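Local coordinates for discoidin-2 (PDB 2VM9), which binds galactose and N-acetylgalactosamine as a homotrimeric lectin and may take part in spore formation and spore coat assembly, at residues D27-S33 with F46-W52; T78-G82 with I145-W149; L16-T22 with Q61-S67. All coordinates share one frame; numbering follows the deposited sequence.

Interaction 1 of 3, residues D27-S33 with F46-W52. With CA (calcium ion), chain B; PO4 (phosphate ion), chain G.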
loop_
_atom_site.group_PDB
_atom_site.type_symbol
_atom_site.label_atom_id
_atom_site.label_comp_id
_atom_site.label_asym_id
_atom_site.label_seq_id
_atom_site.Cartn_x
_atom_site.Cartn_y
_atom_site.Cartn_z
ATOM N N ASP A 27 -27.584 14.647 6.257
ATOM C CA ASP A 27 -27.284 15.180 7.581
ATOM C C ASP A 27 -27.282 14.118 8.716
ATOM O O ASP A 27 -27.006 14.454 9.855
ATOM C CB ASP A 27 -28.198 16.360 7.930
ATOM C CG ASP A 27 -27.710 17.656 7.329
ATOM O OD1 ASP A 27 -26.485 17.882 7.321
ATOM O OD2 ASP A 27 -28.582 18.444 6.903
ATOM N N HIS A 28 -27.516 12.846 8.369
ATOM C CA HIS A 28 -27.359 11.726 9.317
ATOM C C HIS A 28 -26.376 10.682 8.749
ATOM O O HIS A 28 -26.423 9.502 9.128
ATOM C CB HIS A 28 -28.718 11.025 9.567
ATOM C CG HIS A 28 -29.749 11.897 10.224
ATOM N ND1 HIS A 28 -30.420 12.895 9.548
ATOM C CD2 HIS A 28 -30.282 11.865 11.475
ATOM C CE1 HIS A 28 -31.284 13.477 10.369
ATOM N NE2 HIS A 28 -31.218 12.874 11.546
ATOM N N GLY A 29 -25.468 11.118 7.867
ATOM C CA GLY A 29 -24.570 10.175 7.163
ATOM C C GLY A 29 -23.397 9.668 7.987
ATOM O O GLY A 29 -23.156 10.143 9.110
ATOM N N VAL A 30 -22.648 8.722 7.418
ATOM C CA VAL A 30 -21.483 8.145 8.106
ATOM C C VAL A 30 -20.417 9.186 8.444
ATOM O O VAL A 30 -19.619 8.973 9.344
ATOM C CB VAL A 30 -20.817 6.989 7.301
ATOM C CG1 VAL A 30 -21.824 5.863 7.003
ATOM C CG2 VAL A 30 -20.174 7.519 6.006
ATOM N N LYS A 31 -20.418 10.325 7.742
ATOM C CA LYS A 31 -19.453 11.376 8.033
ATOM C C LYS A 31 -19.678 11.929 9.467
ATOM O O LYS A 31 -18.785 12.569 10.046
ATOM C CB LYS A 31 -19.571 12.501 7.008
ATOM C CG LYS A 31 -20.879 13.319 7.156
ATOM C CD LYS A 31 -20.898 14.533 6.189
ATOM C CE LYS A 31 -22.090 15.433 6.498
ATOM N NZ LYS A 31 -21.897 16.179 7.823
ATOM N N ASN A 32 -20.845 11.636 10.049
ATOM C CA ASN A 32 -21.148 12.109 11.414
ATOM C C ASN A 32 -20.992 10.996 12.459
ATOM O O ASN A 32 -21.523 11.106 13.572
ATOM C CB ASN A 32 -22.575 12.661 11.487
ATOM C CG ASN A 32 -22.737 13.976 10.724
ATOM O OD1 ASN A 32 -21.761 14.525 10.203
ATOM N ND2 ASN A 32 -23.970 14.465 10.627
ATOM N N SER A 33 -20.263 9.943 12.098
ATOM C CA SER A 33 -20.270 8.731 12.921
ATOM C C SER A 33 -19.046 8.531 13.807
ATOM O O SER A 33 -18.986 7.542 14.527
ATOM C CB SER A 33 -20.521 7.467 12.069
ATOM O OG SER A 33 -19.367 7.094 11.312
ATOM N N PHE A 46 -30.235 22.848 12.700
ATOM C CA PHE A 46 -29.806 21.457 12.669
ATOM C C PHE A 46 -28.589 21.346 11.753
ATOM O O PHE A 46 -28.687 21.571 10.548
ATOM C CB PHE A 46 -30.943 20.579 12.150
ATOM C CG PHE A 46 -30.644 19.118 12.214
ATOM C CD1 PHE A 46 -30.440 18.510 13.441
ATOM C CD2 PHE A 46 -30.544 18.355 11.048
ATOM C CE1 PHE A 46 -30.136 17.160 13.530
ATOM C CE2 PHE A 46 -30.245 16.996 11.135
ATOM C CZ PHE A 46 -30.050 16.403 12.363
ATOM N N ASP A 47 -27.447 21.014 12.343
ATOM C CA ASP A 47 -26.212 20.878 11.584
ATOM C C ASP A 47 -25.830 19.402 11.357
ATOM O O ASP A 47 -24.723 19.096 10.884
ATOM C CB ASP A 47 -25.064 21.654 12.231
ATOM C CG ASP A 47 -24.822 21.292 13.712
ATOM O OD1 ASP A 47 -25.685 20.640 14.337
ATOM O OD2 ASP A 47 -23.766 21.706 14.249
ATOM N N GLY A 48 -26.755 18.510 11.681
ATOM C CA GLY A 48 -26.553 17.079 11.507
ATOM C C GLY A 48 -26.671 16.336 12.824
ATOM O O GLY A 48 -26.445 16.907 13.901
ATOM N N SER A 49 -27.041 15.050 12.740
ATOM C CA SER A 49 -27.107 14.206 13.923
ATOM C C SER A 49 -25.688 13.941 14.402
ATOM O O SER A 49 -24.728 13.836 13.592
ATOM C CB SER A 49 -27.769 12.881 13.573
ATOM O OG SER A 49 -27.150 12.275 12.453
ATOM N N GLU A 50 -25.555 13.812 15.710
ATOM C CA GLU A 50 -24.293 13.366 16.294
ATOM C C GLU A 50 -24.257 11.831 16.258
ATOM O O GLU A 50 -24.251 11.139 17.301
ATOM C CB GLU A 50 -24.166 13.933 17.708
ATOM C CG GLU A 50 -24.041 15.473 17.658
ATOM C CD GLU A 50 -24.000 16.115 19.031
ATOM O OE1 GLU A 50 -24.464 15.487 19.987
ATOM O OE2 GLU A 50 -23.509 17.247 19.131
ATOM N N SER A 51 -24.308 11.296 15.039
ATOM C CA SER A 51 -24.362 9.855 14.785
ATOM C C SER A 51 -24.482 9.653 13.274
ATOM O O SER A 51 -24.922 10.547 12.547
ATOM C CB SER A 51 -25.619 9.197 15.424
ATOM O OG SER A 51 -26.840 9.755 14.856
ATOM N N TRP A 52 -24.144 8.456 12.813
ATOM C CA TRP A 52 -24.790 7.973 11.585
ATOM C C TRP A 52 -26.181 7.495 12.024
ATOM O O TRP A 52 -26.309 6.833 13.072
ATOM C CB TRP A 52 -24.034 6.776 11.013
ATOM C CG TRP A 52 -24.874 5.973 10.040
ATOM C CD1 TRP A 52 -25.370 6.406 8.833
ATOM C CD2 TRP A 52 -25.290 4.610 10.184
ATOM N NE1 TRP A 52 -26.068 5.393 8.222
ATOM C CE2 TRP A 52 -26.052 4.281 9.023
ATOM C CE3 TRP A 52 -25.108 3.636 11.176
ATOM C CZ2 TRP A 52 -26.611 3.008 8.818
ATOM C CZ3 TRP A 52 -25.686 2.356 10.979
ATOM C CH2 TRP A 52 -26.415 2.060 9.811
HETATM CA CA CA B . -26.190 20.174 16.713
HETATM P P PO4 G . -33.567 14.450 13.590
HETATM O O1 PO4 G . -34.865 13.914 14.174
HETATM O O2 PO4 G . -32.595 13.412 13.502
HETATM O O3 PO4 G . -33.094 15.564 14.499
HETATM O O4 PO4 G . -33.873 15.092 12.259
HETATM O O HOH W 1 -24.304 17.190 8.906
HETATM O O HOH W 2 -29.687 20.749 8.167
HETATM O O HOH W 3 -27.793 18.746 15.586
HETATM O O HOH W 4 -25.972 18.665 18.442
HETATM O O HOH W 5 -27.109 22.735 16.159
HETATM O O HOH W 6 -28.399 20.419 17.852
#

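Interaction 2 of 3, residues T78-G82 with I145-W149. With PO4 (phosphate ion), chain G.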
loop_
_atom_site.group_PDB
_atom_site.type_symbol
_atom_site.label_atom_id
_atom_site.label_comp_id
_atom_site.label_asym_id
_atom_site.label_seq_id
_atom_site.Cartn_x
_atom_site.Cartn_y
_atom_site.Cartn_z
ATOM N N THR A 78 -18.218 1.447 20.253
ATOM C CA THR A 78 -19.473 2.051 19.772
ATOM C C THR A 78 -20.099 2.921 20.858
ATOM O O THR A 78 -19.854 2.751 22.056
ATOM C CB THR A 78 -20.515 1.000 19.274
ATOM O OG1 THR A 78 -21.011 0.243 20.386
ATOM C CG2 THR A 78 -19.873 0.045 18.227
ATOM N N GLN A 79 -20.951 3.826 20.402
ATOM C CA GLN A 79 -21.577 4.806 21.233
ATOM C C GLN A 79 -22.926 5.077 20.576
ATOM O O GLN A 79 -23.125 4.858 19.370
ATOM C CB GLN A 79 -20.657 6.022 21.207
ATOM C CG GLN A 79 -20.927 7.127 22.125
ATOM C CD GLN A 79 -19.831 8.180 21.965
ATOM O OE1 GLN A 79 -19.354 8.420 20.846
ATOM N NE2 GLN A 79 -19.432 8.809 23.064
ATOM N N GLY A 80 -23.871 5.558 21.364
ATOM C CA GLY A 80 -25.127 5.968 20.783
ATOM C C GLY A 80 -25.030 7.361 20.153
ATOM O O GLY A 80 -23.935 7.920 19.911
ATOM N N ARG A 81 -26.200 7.892 19.872
ATOM C CA ARG A 81 -26.328 9.206 19.235
ATOM C C ARG A 81 -26.212 10.320 20.259
ATOM O O ARG A 81 -26.867 10.273 21.313
ATOM C CB ARG A 81 -27.683 9.285 18.510
ATOM C CG ARG A 81 -27.971 10.644 17.916
ATOM C CD ARG A 81 -29.184 10.614 16.968
ATOM N NE ARG A 81 -29.454 11.978 16.543
ATOM C CZ ARG A 81 -30.416 12.345 15.713
ATOM N NH1 ARG A 81 -31.224 11.426 15.173
ATOM N NH2 ARG A 81 -30.556 13.644 15.411
ATOM N N GLY A 82 -25.421 11.349 19.953
ATOM C CA GLY A 82 -25.188 12.411 20.957
ATOM C C GLY A 82 -26.377 13.311 21.290
ATOM O O GLY A 82 -26.518 13.742 22.444
ATOM N N ILE A 145 -31.637 3.103 14.537
ATOM C CA ILE A 145 -30.285 2.625 14.308
ATOM C C ILE A 145 -29.422 3.887 14.130
ATOM O O ILE A 145 -29.355 4.464 13.049
ATOM C CB ILE A 145 -30.214 1.721 13.085
ATOM C CG1 ILE A 145 -31.054 0.456 13.334
ATOM C CG2 ILE A 145 -28.743 1.373 12.763
ATOM C CD1 ILE A 145 -31.278 -0.398 12.059
ATOM N N SER A 146 -28.804 4.302 15.226
ATOM C CA SER A 146 -27.958 5.485 15.259
ATOM C C SER A 146 -26.740 5.130 16.096
ATOM O O SER A 146 -26.857 4.562 17.194
ATOM C CB SER A 146 -28.698 6.691 15.887
ATOM O OG SER A 146 -29.876 7.031 15.153
ATOM N N LEU A 147 -25.549 5.461 15.591
ATOM C CA LEU A 147 -24.361 5.128 16.361
ATOM C C LEU A 147 -23.195 6.022 15.995
ATOM O O LEU A 147 -23.178 6.669 14.921
ATOM C CB LEU A 147 -23.955 3.653 16.195
ATOM C CG LEU A 147 -23.445 3.270 14.788
ATOM C CD1 LEU A 147 -21.949 3.530 14.629
ATOM C CD2 LEU A 147 -23.750 1.821 14.463
ATOM N N ARG A 148 -22.231 6.050 16.910
ATOM C CA ARG A 148 -20.903 6.569 16.645
ATOM C C ARG A 148 -19.938 5.439 16.999
ATOM O O ARG A 148 -20.283 4.559 17.776
ATOM C CB ARG A 148 -20.607 7.813 17.484
ATOM C CG ARG A 148 -21.441 9.027 17.059
ATOM C CD ARG A 148 -21.279 10.188 18.075
ATOM N NE ARG A 148 -22.012 9.854 19.307
ATOM C CZ ARG A 148 -21.933 10.546 20.444
ATOM N NH1 ARG A 148 -21.143 11.631 20.520
ATOM N NH2 ARG A 148 -22.612 10.141 21.521
ATOM N N TRP A 149 -18.746 5.449 16.396
ATOM C CA TRP A 149 -17.836 4.326 16.557
ATOM C C TRP A 149 -16.418 4.688 16.170
ATOM O O TRP A 149 -16.170 5.738 15.548
ATOM C CB TRP A 149 -18.304 3.100 15.748
ATOM C CG TRP A 149 -18.269 3.265 14.252
ATOM C CD1 TRP A 149 -18.520 4.409 13.515
ATOM C CD2 TRP A 149 -17.973 2.237 13.308
ATOM N NE1 TRP A 149 -18.382 4.127 12.156
ATOM C CE2 TRP A 149 -18.081 2.800 12.014
ATOM C CE3 TRP A 149 -17.654 0.876 13.429
ATOM C CZ2 TRP A 149 -17.841 2.050 10.849
ATOM C CZ3 TRP A 149 -17.432 0.138 12.290
ATOM C CH2 TRP A 149 -17.538 0.726 11.005
HETATM P P PO4 G . -33.567 14.450 13.590
HETATM O O1 PO4 G . -34.865 13.914 14.174
HETATM O O2 PO4 G . -32.595 13.412 13.502
HETATM O O3 PO4 G . -33.094 15.564 14.499
HETATM O O4 PO4 G . -33.873 15.092 12.259
#

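Interaction 3 of 3, residues L16-T22 with Q61-S67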
loop_
_atom_site.group_PDB
_atom_site.type_symbol
_atom_site.label_atom_id
_atom_site.label_comp_id
_atom_site.label_asym_id
_atom_site.label_seq_id
_atom_site.Cartn_x
_atom_site.Cartn_y
_atom_site.Cartn_z
ATOM N N LEU A 16 -9.879 5.086 6.728
ATOM C CA LEU A 16 -10.819 4.135 6.148
ATOM C C LEU A 16 -11.935 4.861 5.404
ATOM O O LEU A 16 -12.377 5.913 5.841
ATOM C CB LEU A 16 -11.429 3.242 7.240
ATOM C CG LEU A 16 -10.410 2.392 7.995
ATOM C CD1 LEU A 16 -11.088 1.721 9.174
ATOM C CD2 LEU A 16 -9.772 1.347 7.040
ATOM N N ASN A 17 -12.351 4.312 4.270
ATOM C CA ASN A 17 -13.537 4.774 3.562
ATOM C C ASN A 17 -14.739 4.146 4.297
ATOM O O ASN A 17 -14.661 2.980 4.714
ATOM C CB ASN A 17 -13.557 4.233 2.127
ATOM C CG ASN A 17 -12.329 4.642 1.286
ATOM O OD1 ASN A 17 -11.538 3.780 0.808
ATOM N ND2 ASN A 17 -12.189 5.945 1.061
ATOM N N LEU A 18 -15.823 4.904 4.459
ATOM C CA LEU A 18 -17.054 4.363 5.087
ATOM C C LEU A 18 -18.192 4.360 4.078
ATOM O O LEU A 18 -18.347 5.305 3.281
ATOM C CB LEU A 18 -17.471 5.209 6.302
ATOM C CG LEU A 18 -16.539 5.261 7.521
ATOM C CD1 LEU A 18 -17.286 5.891 8.705
ATOM C CD2 LEU A 18 -16.066 3.873 7.863
ATOM N N ARG A 19 -19.003 3.317 4.132
ATOM C CA ARG A 19 -20.196 3.234 3.304
ATOM C C ARG A 19 -21.334 2.654 4.124
ATOM O O ARG A 19 -21.286 1.486 4.527
ATOM C CB ARG A 19 -19.944 2.314 2.112
ATOM C CG ARG A 19 -21.183 2.225 1.198
ATOM C CD ARG A 19 -20.888 1.403 -0.045
ATOM N NE ARG A 19 -20.762 -0.029 0.237
ATOM C CZ ARG A 19 -21.779 -0.886 0.372
ATOM N NH1 ARG A 19 -23.031 -0.468 0.313
ATOM N NH2 ARG A 19 -21.535 -2.178 0.592
ATOM N N SER A 20 -22.377 3.438 4.340
ATOM C CA SER A 20 -23.568 2.908 5.018
ATOM C C SER A 20 -24.542 2.238 4.034
ATOM O O SER A 20 -24.549 2.513 2.815
ATOM C CB SER A 20 -24.306 4.040 5.762
ATOM O OG SER A 20 -24.634 5.076 4.828
ATOM N N SER A 21 -25.407 1.392 4.596
ATOM C CA SER A 21 -26.480 0.743 3.863
ATOM C C SER A 21 -27.487 1.834 3.412
ATOM O O SER A 21 -27.790 1.965 2.223
ATOM C CB SER A 21 -27.150 -0.277 4.784
ATOM O OG SER A 21 -27.386 0.313 6.037
ATOM N N THR A 22 -28.013 2.599 4.376
ATOM C CA THR A 22 -28.913 3.726 4.092
ATOM C C THR A 22 -28.608 4.811 5.131
ATOM O O THR A 22 -28.009 4.513 6.194
ATOM C CB THR A 22 -30.427 3.338 4.185
ATOM O OG1 THR A 22 -30.765 2.996 5.548
ATOM C CG2 THR A 22 -30.765 2.151 3.237
ATOM N N GLN A 61 -29.112 -3.320 8.166
ATOM C CA GLN A 61 -28.341 -2.077 7.988
ATOM C C GLN A 61 -26.891 -2.313 8.403
ATOM O O GLN A 61 -26.593 -3.260 9.123
ATOM C CB GLN A 61 -28.946 -0.945 8.835
ATOM C CG GLN A 61 -30.431 -0.722 8.501
ATOM C CD GLN A 61 -30.623 -0.440 7.025
ATOM O OE1 GLN A 61 -30.055 0.521 6.470
ATOM N NE2 GLN A 61 -31.402 -1.294 6.360
ATOM N N PHE A 62 -25.990 -1.448 7.947
ATOM C CA PHE A 62 -24.570 -1.634 8.256
ATOM C C PHE A 62 -23.801 -0.392 7.906
ATOM O O PHE A 62 -24.290 0.441 7.149
ATOM C CB PHE A 62 -23.962 -2.822 7.442
ATOM C CG PHE A 62 -24.199 -2.712 5.938
ATOM C CD1 PHE A 62 -23.402 -1.874 5.160
ATOM C CD2 PHE A 62 -25.194 -3.469 5.328
ATOM C CE1 PHE A 62 -23.633 -1.749 3.761
ATOM C CE2 PHE A 62 -25.441 -3.379 3.945
ATOM C CZ PHE A 62 -24.662 -2.489 3.158
ATOM N N ILE A 63 -22.576 -0.311 8.424
ATOM C CA ILE A 63 -21.552 0.533 7.803
ATOM C C ILE A 63 -20.380 -0.384 7.491
ATOM O O ILE A 63 -19.943 -1.158 8.354
ATOM C CB ILE A 63 -21.050 1.680 8.710
ATOM C CG1 ILE A 63 -22.205 2.527 9.262
ATOM C CG2 ILE A 63 -20.022 2.569 7.935
ATOM C CD1 ILE A 63 -21.730 3.548 10.284
ATOM N N VAL A 64 -19.888 -0.290 6.262
ATOM C CA VAL A 64 -18.657 -0.954 5.847
ATOM C C VAL A 64 -17.535 0.064 5.942
ATOM O O VAL A 64 -17.705 1.207 5.508
ATOM C CB VAL A 64 -18.720 -1.428 4.375
ATOM C CG1 VAL A 64 -17.422 -2.164 4.011
ATOM C CG2 VAL A 64 -19.935 -2.298 4.145
ATOM N N ALA A 65 -16.415 -0.357 6.530
ATOM C CA ALA A 65 -15.189 0.446 6.601
ATOM C C ALA A 65 -14.106 -0.297 5.845
ATOM O O ALA A 65 -13.892 -1.495 6.090
ATOM C CB ALA A 65 -14.798 0.646 8.033
ATOM N N GLY A 66 -13.436 0.379 4.913
ATOM C CA GLY A 66 -12.475 -0.338 4.099
ATOM C C GLY A 66 -11.282 0.482 3.660
ATOM O O GLY A 66 -11.321 1.729 3.653
ATOM N N SER A 67 -10.231 -0.240 3.290
ATOM C CA SER A 67 -9.122 0.313 2.532
ATOM C C SER A 67 -8.298 -0.871 2.013
ATOM O O SER A 67 -8.516 -2.010 2.426
ATOM C CB SER A 67 -8.286 1.262 3.398
ATOM O OG SER A 67 -7.408 0.545 4.251
#

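Interaction 1 of 3, residues D27-S33 with F46-W52
The rings of His28 and Phe46 meet obliquely, with His28 CE1 3.7 Å from Phe46 CE2 and planes 36° apart. A phosphate, probably from the crystallisation liquor, sits at the edge of the imidazole. NE2 points almost straight at its O2, at a distance (2.5 Å) too short to be trusted. Phosphate O4 lies over one face of the Phe46 ring, and Gly48 N over the centre of the opposite face. Val30 CG1 lies over one face of the Trp52 indole, 4.0 Å from CD1. Gly29 C lies at the indole edge, near its plane.

Ser49 N donates to Asp27 O at 2.9 Å and ties the two parts of one connection together. Ser49 OG, between backbone N and carbonyl carbon (chi1 52°), packs 3.3 Å from His28 CD2 and bonds to Ser51 O. One water gathers Asp27 OD1, Lys31 NZ, Asn32 ND2 and Asp47 O. Asp27 OD1 also bonds Ala26 N, and Asp47 OD2 bonds Ser55 OG, both of the second subunit.

Asp47 OD1 binds calcium at 2.5 Å, with Asn39, Ser40 and waters. The connection runs between strands 17-20 and 52-53 and carries the calcium site at one end of the discoidin (F5/8 type C) beta-sandwich.

Interaction 2 of 3, residues T78-G82 with I145-W149
Arg148 reaches across to Gly80 and grips its carbonyl oxygen side-on with two nitrogens. NE donates to Gly80 O at 2.8 Å, and NH2 donates to the same atom at 3.0 Å. The oxygen lies in the guanidinium plane. A bend at chi3 (-73°) turns the group back toward Gly80. The Gln79 amide stacks on one face of this guanidinium, with planes 12° apart and OE1 over the centre. Gly82 N lies over the opposite face.

NH1 of Arg148 bonds to Phe37 O, and NH2 shares its hydrogens among Gly80 O, Asn118 OD1 and Arg117 O. The Gln79 amide is satisfied outside the contact: OE1 accepts from Asn36 N and NE2 donates to Asn118 O. In the backbone, Gln79 and Arg148 form an antiparallel hydrogen-bonded pair. Gln79 N donates to Arg148 O at 2.8 Å, and Arg148 N to Gln79 O at 2.9 Å.

The extended Arg81 chain carries its guanidinium to the phosphate. Its NH1 and NH2 both bond to phosphate O2, at 2.9 and 2.8 Å. Arg81 and Gly82 begin an Arg-Gly-Asp sequence, a predicted cell attachment motif, and Arg81 NE forms a salt bridge with its Asp83.

The contact joins the end of strand 70-79 to the start of strand 146-153. Thr78 and Trp149 face Ile136 of strand 133-142, in the other sheet of the sandwich.

Interaction 3 of 3, residues L16-T22 with Q61-S67
Strands 17-20 and 63-67 run antiparallel, their axes 4.5 Å apart at closest and their directions 162° apart, with hydrogen-bonded pairs at Asn17-Gly66 and Arg19-Val64. Beyond the regular strand, Ser21 N donates to Phe62 O. The return bond comes to a side chain: Phe62 N donates to Ser21 OG at 2.9 Å. That hydroxyl in turn donates to Gln61 OE1 at 2.7 Å. Thr22 OG1 reaches the same oxygen, also at 2.7 Å. The two hydroxyls approach from opposite faces of the amide, both well out of its carbonyl plane and so not on a lone pair. A bend at chi2 (-56°) brings the Gln61 amide back to them.

Ser21 CB lies over the face of the Phe62 ring, 3.6 Å from its centroid, as a CH-pi contact. At the ring edge, Arg19 NH1 comes within 3.7 Å of Phe62 CE1. The guanidinium is steeply inclined to the ring, with planes 73° apart. Arg19 NH2 bonds to Ala12 O of the third subunit. Arg19 and Val64 run side by side on the sheet face that carries them.

On the face of Leu18 and Ala65, Leu18 CD2 presses tightly on Ala65 CB at 3.5 Å. Leu16 CD1 touches the same methyl at 4.0 Å.

Strand 17-20 is outermost in its sheet within the chain. Strand 63-67 lies between it and 133-142. The face bearing Leu18, Ile63 and Ala65 packs on Trp149 and Leu151 of strand 146-153, in the opposing sheet.

Overall arrangement
All three contacts lie in the beta-sandwich, on the same side of the chain's centre. The centres of interactions 1 and 2 are about 10 Å apart. Backbone bonds Ser33 O to Trp149 N (2.8 Å) and Glu50 O to Gly82 N (2.9 Å) probably join them, and His28 and Arg81 hold one phosphate between them. Interaction 3 lies about 14 Å from each of the others, centre to centre. Trp52 links it to interaction 1, with NE1 probably bonded to Thr22 O at 2.9 Å. Trp149 links it to interaction 2, with CZ2 3.7 Å from Ile63 CG2. Calcium is bound only at interaction 1, and the side chain of Arg81 lies about 8 Å from the calcium ion. The carbohydrate-binding residues belong to the separate lectin-like region.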